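Rhamnosidase B (Bacillus sp., PDB 2OKX) hydrolyses terminal alpha-L-rhamnose from glycosides as a glycoside hydrolase family 78 enzyme, probably with inversion at the anomeric carbon. Local coordinates at residues Q528-V533 against T556-M561; D563-C568 against R581-V586. All blocks are in the same frame, centred on the assembly; numbering follows the deposited sequence. Where two conformers were deposited one is given.

Contact 1: residues Q528-V533 against T556-M561; sequences QSTYPV and TTRLCM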
loop_
_atom_site.group_PDB
_atom_site.type_symbol
_atom_site.label_atom_id
_atom_site.label_comp_id
_atom_site.label_asym_id
_atom_site.label_seq_id
_atom_site.Cartn_x
_atom_site.Cartn_y
_atom_site.Cartn_z
ATOM N N GLN A 528 -7.755 1.141 -14.500
ATOM C CA GLN A 528 -6.527 0.626 -13.908
ATOM C C GLN A 528 -5.396 1.605 -14.149
ATOM O O GLN A 528 -5.302 2.203 -15.221
ATOM C CB GLN A 528 -6.175 -0.746 -14.497
ATOM C CG GLN A 528 -4.887 -1.339 -13.937
ATOM C CD GLN A 528 -4.770 -2.822 -14.217
ATOM O OE1 GLN A 528 -5.515 -3.629 -13.664
ATOM N NE2 GLN A 528 -3.842 -3.188 -15.089
ATOM N N SER A 529 -4.538 1.764 -13.148
ATOM C CA SER A 529 -3.423 2.697 -13.245
ATOM C C SER A 529 -2.153 2.144 -12.611
ATOM O O SER A 529 -2.135 1.838 -11.422
ATOM C CB SER A 529 -3.794 4.017 -12.560
ATOM O OG SER A 529 -2.680 4.895 -12.512
ATOM N N THR A 530 -1.095 2.019 -13.408
ATOM C CA THR A 530 0.182 1.525 -12.906
ATOM C C THR A 530 1.317 2.248 -13.610
ATOM O O THR A 530 1.096 3.047 -14.518
ATOM C CB THR A 530 0.380 0.015 -13.190
ATOM O OG1 THR A 530 0.633 -0.174 -14.590
ATOM C CG2 THR A 530 -0.864 -0.782 -12.802
ATOM N N TYR A 531 2.540 1.959 -13.184
ATOM C CA TYR A 531 3.708 2.537 -13.820
ATOM C C TYR A 531 3.613 2.006 -15.249
ATOM O O TYR A 531 3.098 0.911 -15.466
ATOM C CB TYR A 531 4.979 2.028 -13.133
ATOM C CG TYR A 531 6.249 2.666 -13.645
ATOM C CD1 TYR A 531 6.949 2.115 -14.721
ATOM C CD2 TYR A 531 6.733 3.845 -13.075
ATOM C CE1 TYR A 531 8.100 2.722 -15.214
ATOM C CE2 TYR A 531 7.877 4.465 -13.562
ATOM C CZ TYR A 531 8.557 3.899 -14.629
ATOM O OH TYR A 531 9.698 4.507 -15.102
ATOM N N PRO A 532 4.085 2.777 -16.244
ATOM C CA PRO A 532 4.013 2.313 -17.632
ATOM C C PRO A 532 4.903 1.106 -17.917
ATOM O O PRO A 532 6.103 1.247 -18.138
ATOM C CB PRO A 532 4.423 3.549 -18.433
ATOM C CG PRO A 532 5.392 4.230 -17.511
ATOM C CD PRO A 532 4.704 4.114 -16.167
ATOM N N VAL A 533 4.305 -0.082 -17.906
ATOM C CA VAL A 533 5.045 -1.307 -18.176
ATOM C C VAL A 533 4.424 -2.068 -19.338
ATOM O O VAL A 533 3.199 -2.121 -19.478
ATOM C CB VAL A 533 5.062 -2.254 -16.947
ATOM C CG1 VAL A 533 5.852 -1.632 -15.813
ATOM C CG2 VAL A 533 3.630 -2.555 -16.504
ATOM N N THR A 556 1.229 -9.421 -10.083
ATOM C CA THR A 556 1.434 -8.834 -8.761
ATOM C C THR A 556 2.413 -7.660 -8.852
ATOM O O THR A 556 2.203 -6.603 -8.258
ATOM C CB THR A 556 2.021 -9.863 -7.778
ATOM O OG1 THR A 556 1.170 -11.012 -7.723
ATOM C CG2 THR A 556 2.145 -9.253 -6.377
ATOM N N THR A 557 3.490 -7.866 -9.600
ATOM C CA THR A 557 4.517 -6.844 -9.767
ATOM C C THR A 557 3.945 -5.610 -10.448
ATOM O O THR A 557 4.214 -4.487 -10.035
ATOM C CB THR A 557 5.695 -7.407 -10.580
ATOM O OG1 THR A 557 6.192 -8.577 -9.920
ATOM C CG2 THR A 557 6.824 -6.372 -10.696
ATOM N N ARG A 558 3.150 -5.826 -11.487
ATOM C CA ARG A 558 2.515 -4.734 -12.216
ATOM C C ARG A 558 1.680 -3.868 -11.269
ATOM O O ARG A 558 1.821 -2.645 -11.247
ATOM C CB ARG A 558 1.636 -5.316 -13.328
ATOM C CG ARG A 558 0.901 -4.314 -14.202
ATOM C CD ARG A 558 0.494 -5.000 -15.503
ATOM N NE ARG A 558 -0.062 -6.331 -15.257
ATOM C CZ ARG A 558 -0.012 -7.337 -16.126
ATOM N NH1 ARG A 558 0.574 -7.166 -17.304
ATOM N NH2 ARG A 558 -0.535 -8.516 -15.815
ATOM N N LEU A 559 0.818 -4.507 -10.482
ATOM C CA LEU A 559 -0.056 -3.777 -9.568
ATOM C C LEU A 559 0.664 -3.100 -8.408
ATOM O O LEU A 559 0.109 -2.204 -7.765
ATOM C CB LEU A 559 -1.144 -4.705 -9.020
ATOM C CG LEU A 559 -2.089 -5.364 -10.025
ATOM C CD1 LEU A 559 -3.170 -6.096 -9.245
ATOM C CD2 LEU A 559 -2.716 -4.321 -10.955
ATOM N N CYS A 560 1.889 -3.529 -8.132
ATOM C CA CYS A 560 2.669 -2.942 -7.055
ATOM C C CYS A 560 3.680 -1.941 -7.591
ATOM O O CYS A 560 4.669 -1.629 -6.930
ATOM C CB CYS A 560 3.385 -4.027 -6.253
ATOM S SG CYS A 560 2.254 -5.022 -5.260
ATOM N N MET A 561 3.428 -1.455 -8.803
ATOM C CA MET A 561 4.283 -0.455 -9.425
ATOM C C MET A 561 3.419 0.761 -9.749
ATOM O O MET A 561 2.677 0.763 -10.733
ATOM C CB MET A 561 4.932 -1.005 -10.704
ATOM C CG MET A 561 6.060 -2.001 -10.452
ATOM S SD MET A 561 6.715 -2.791 -11.950
ATOM C CE MET A 561 7.760 -1.486 -12.615
HETATM O O HOH W 1 1.527 -4.616 -19.207
#
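M561 and V533 meet through a bend at the end of the methionine: chi2 is extended, and chi3 of 78° folds CE back so that this methyl lies 3.7 Å from V533 CG1. The other branch of V533, CG2, rests on the aliphatic part of R558, 4.0 Å from its CG, so the valine bridges the last helical turn and the chain that leaves it. Where the backbones come closest, Y531 N donates to M561 O at 2.7 Å; the N-H points well at its acceptor (159°), although the nitrogen sits above the carbonyl plane. T530 lies against two backbone oxygens, its CB 3.4 Å from M561 O just beyond the helix and its CG2 3.6 Å from R558 O in the last turn. M561 N donates to R558 O. The T530 hydroxyl turns back to its own segment and donates to Y531 O at 2.8 Å. At the other end of the contact, Q528 crosses L559 at about a right angle, OE1 being 4.0 Å from CD2, while that oxygen takes its hydrogen bond from R447. In the conformer described, R558 NH1 forms a salt bridge with E535. Beyond CB the Y531 side chain leads off toward P196 and helix 595-603. The bond from Y531 N thus gives the buried M561 carbonyl a donor, while V533 and the methionine side chain pack beside it.

Contact 2: residues D563-C568 against R581-V586; sequences DTFVDC and RNEALV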
loop_
_atom_site.group_PDB
_atom_site.type_symbol
_atom_site.label_atom_id
_atom_site.label_comp_id
_atom_site.label_asym_id
_atom_site.label_seq_id
_atom_site.Cartn_x
_atom_site.Cartn_y
_atom_site.Cartn_z
ATOM N N ASP A 563 3.778 5.217 -8.790
ATOM C CA ASP A 563 4.807 6.228 -9.038
ATOM C C ASP A 563 6.084 5.729 -8.356
ATOM O O ASP A 563 7.186 6.222 -8.612
ATOM C CB ASP A 563 4.379 7.579 -8.469
ATOM C CG ASP A 563 4.088 7.517 -6.990
ATOM O OD1 ASP A 563 4.893 8.063 -6.205
ATOM O OD2 ASP A 563 3.060 6.911 -6.616
ATOM N N THR A 564 5.913 4.743 -7.481
ATOM C CA THR A 564 7.015 4.095 -6.774
ATOM C C THR A 564 6.570 2.650 -6.605
ATOM O O THR A 564 5.405 2.328 -6.847
ATOM C CB THR A 564 7.225 4.645 -5.342
ATOM O OG1 THR A 564 6.056 4.374 -4.556
ATOM C CG2 THR A 564 7.497 6.143 -5.359
ATOM N N PHE A 565 7.487 1.770 -6.215
ATOM C CA PHE A 565 7.091 0.395 -5.949
ATOM C C PHE A 565 6.265 0.537 -4.674
ATOM O O PHE A 565 6.486 1.471 -3.901
ATOM C CB PHE A 565 8.308 -0.488 -5.643
ATOM C CG PHE A 565 9.118 -0.853 -6.851
ATOM C CD1 PHE A 565 10.390 -0.323 -7.040
ATOM C CD2 PHE A 565 8.615 -1.742 -7.795
ATOM C CE1 PHE A 565 11.153 -0.674 -8.156
ATOM C CE2 PHE A 565 9.368 -2.101 -8.916
ATOM C CZ PHE A 565 10.641 -1.564 -9.095
ATOM N N VAL A 566 5.308 -0.356 -4.455
ATOM C CA VAL A 566 4.515 -0.309 -3.232
ATOM C C VAL A 566 4.391 -1.728 -2.705
ATOM O O VAL A 566 4.585 -2.692 -3.449
ATOM C CB VAL A 566 3.091 0.288 -3.452
ATOM C CG1 VAL A 566 3.195 1.745 -3.851
ATOM C CG2 VAL A 566 2.336 -0.503 -4.505
ATOM N N ASP A 567 4.105 -1.859 -1.417
ATOM C CA ASP A 567 3.960 -3.175 -0.810
ATOM C C ASP A 567 2.738 -3.886 -1.389
ATOM O O ASP A 567 2.805 -5.065 -1.733
ATOM C CB ASP A 567 3.841 -3.049 0.720
ATOM C CG ASP A 567 2.672 -2.168 1.157
ATOM O OD1 ASP A 567 2.347 -1.200 0.439
ATOM O OD2 ASP A 567 2.092 -2.431 2.236
ATOM N N CYS A 568 1.630 -3.160 -1.506
ATOM C CA CYS A 568 0.396 -3.718 -2.049
ATOM C C CYS A 568 -0.532 -2.609 -2.548
ATOM O O CYS A 568 -0.394 -1.450 -2.163
ATOM C CB CYS A 568 -0.324 -4.560 -0.987
ATOM S SG CYS A 568 -0.773 -3.661 0.523
ATOM N N ARG A 581 13.424 -4.206 -2.943
ATOM C CA ARG A 581 14.613 -4.905 -3.428
ATOM C C ARG A 581 14.197 -6.094 -4.293
ATOM O O ARG A 581 14.682 -6.255 -5.414
ATOM C CB ARG A 581 15.482 -5.381 -2.261
ATOM C CG ARG A 581 16.770 -6.092 -2.692
ATOM C CD ARG A 581 16.586 -7.604 -2.795
ATOM N NE ARG A 581 17.765 -8.260 -3.360
ATOM C CZ ARG A 581 17.975 -9.576 -3.343
ATOM N NH1 ARG A 581 19.077 -10.085 -3.879
ATOM N NH2 ARG A 581 17.087 -10.386 -2.783
ATOM N N ASN A 582 13.288 -6.918 -3.778
ATOM C CA ASN A 582 12.820 -8.075 -4.530
ATOM C C ASN A 582 11.978 -7.632 -5.719
ATOM O O ASN A 582 12.104 -8.171 -6.817
ATOM C CB ASN A 582 11.993 -9.004 -3.638
ATOM C CG ASN A 582 12.838 -9.743 -2.615
ATOM O OD1 ASN A 582 14.060 -9.594 -2.566
ATOM N ND2 ASN A 582 12.184 -10.552 -1.792
ATOM N N GLU A 583 11.118 -6.644 -5.497
ATOM C CA GLU A 583 10.258 -6.150 -6.559
ATOM C C GLU A 583 11.068 -5.620 -7.740
ATOM O O GLU A 583 10.674 -5.797 -8.887
ATOM C CB GLU A 583 9.323 -5.064 -6.020
ATOM C CG GLU A 583 8.393 -5.558 -4.917
ATOM C CD GLU A 583 7.556 -4.439 -4.310
ATOM O OE1 GLU A 583 8.145 -3.440 -3.854
ATOM O OE2 GLU A 583 6.312 -4.564 -4.284
ATOM N N ALA A 584 12.204 -4.987 -7.463
ATOM C CA ALA A 584 13.036 -4.451 -8.538
ATOM C C ALA A 584 13.590 -5.581 -9.399
ATOM O O ALA A 584 13.563 -5.506 -10.625
ATOM C CB ALA A 584 14.192 -3.613 -7.957
ATOM N N LEU A 585 14.105 -6.623 -8.756
ATOM C CA LEU A 585 14.664 -7.757 -9.489
ATOM C C LEU A 585 13.621 -8.453 -10.359
ATOM O O LEU A 585 13.901 -8.809 -11.506
ATOM C CB LEU A 585 15.275 -8.770 -8.521
ATOM C CG LEU A 585 16.523 -8.304 -7.762
ATOM C CD1 LEU A 585 16.917 -9.358 -6.746
ATOM C CD2 LEU A 585 17.659 -8.047 -8.741
ATOM N N VAL A 586 12.427 -8.671 -9.817
ATOM C CA VAL A 586 11.378 -9.312 -10.604
ATOM C C VAL A 586 11.068 -8.413 -11.795
ATOM O O VAL A 586 10.934 -8.878 -12.928
ATOM C CB VAL A 586 10.103 -9.520 -9.779
ATOM C CG1 VAL A 586 9.014 -10.130 -10.644
ATOM C CG2 VAL A 586 10.408 -10.427 -8.597
#
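The loop joining two successive helices of the six-hairpin glycosidase domain, the alpha/alpha barrel of this family, folds back on the second of them here, and F565 and E583 carry the contact. Their side chains slide past each other in opposite directions, with the ring and carboxylate planes 35° apart. At the root of the phenylalanine, CB lies 3.5 Å from E583 OE1; farther out, CD2 touches E583 CB at 3.8 Å. The tip reaches the helix backbone, CZ standing 3.8 Å from A584 CA, and A584 N lies over one face of the ring. F565 CE1 is 4.2 Å from A584 CB. E583 has its CD anti to CA (chi2 175°), extending the chain, and OE2 comes within 2.7 Å of V566 O. Helix 595-603 adds V597 and C600 against F565, and A863 touches E583. Next in the loop, D567 accepts a bond from V574 N through OD1 and meets a bound glycerol through OD2; the glycerol probably comes from the crystallisation liquor, though it may mark a pocket. Within the loop, T564 OG1 donates to F565 O at 3.0 Å. Two oxygens as close as V566 O and E583 OE2 imply that the buried glutamate probably holds a proton and offers it to the carbonyl; its low-polarity surroundings, with a phenyl ring alongside, would be consistent with a raised pKa.

The centres of the two contacts lie 10 Å apart, and along the chain they come in series, contact 1 closing before contact 2 opens. Helix 544-559 ends in the first, and helix 577-590, next in order, supplies one side of the second. They also touch directly: C560 O and V566 N, 2.9 Å apart, probably form a hydrogen bond, and T557 packs on V586, joining the two helices. Residues 556-561 and both segments of contact 2 belong to the six-hairpin glycosidase domain, so the chain leaving strand 520-528 is joined to helix 544-559, and that helix in turn to 577-590. Their centres are about 12 and 11 Å from the centre of the chain.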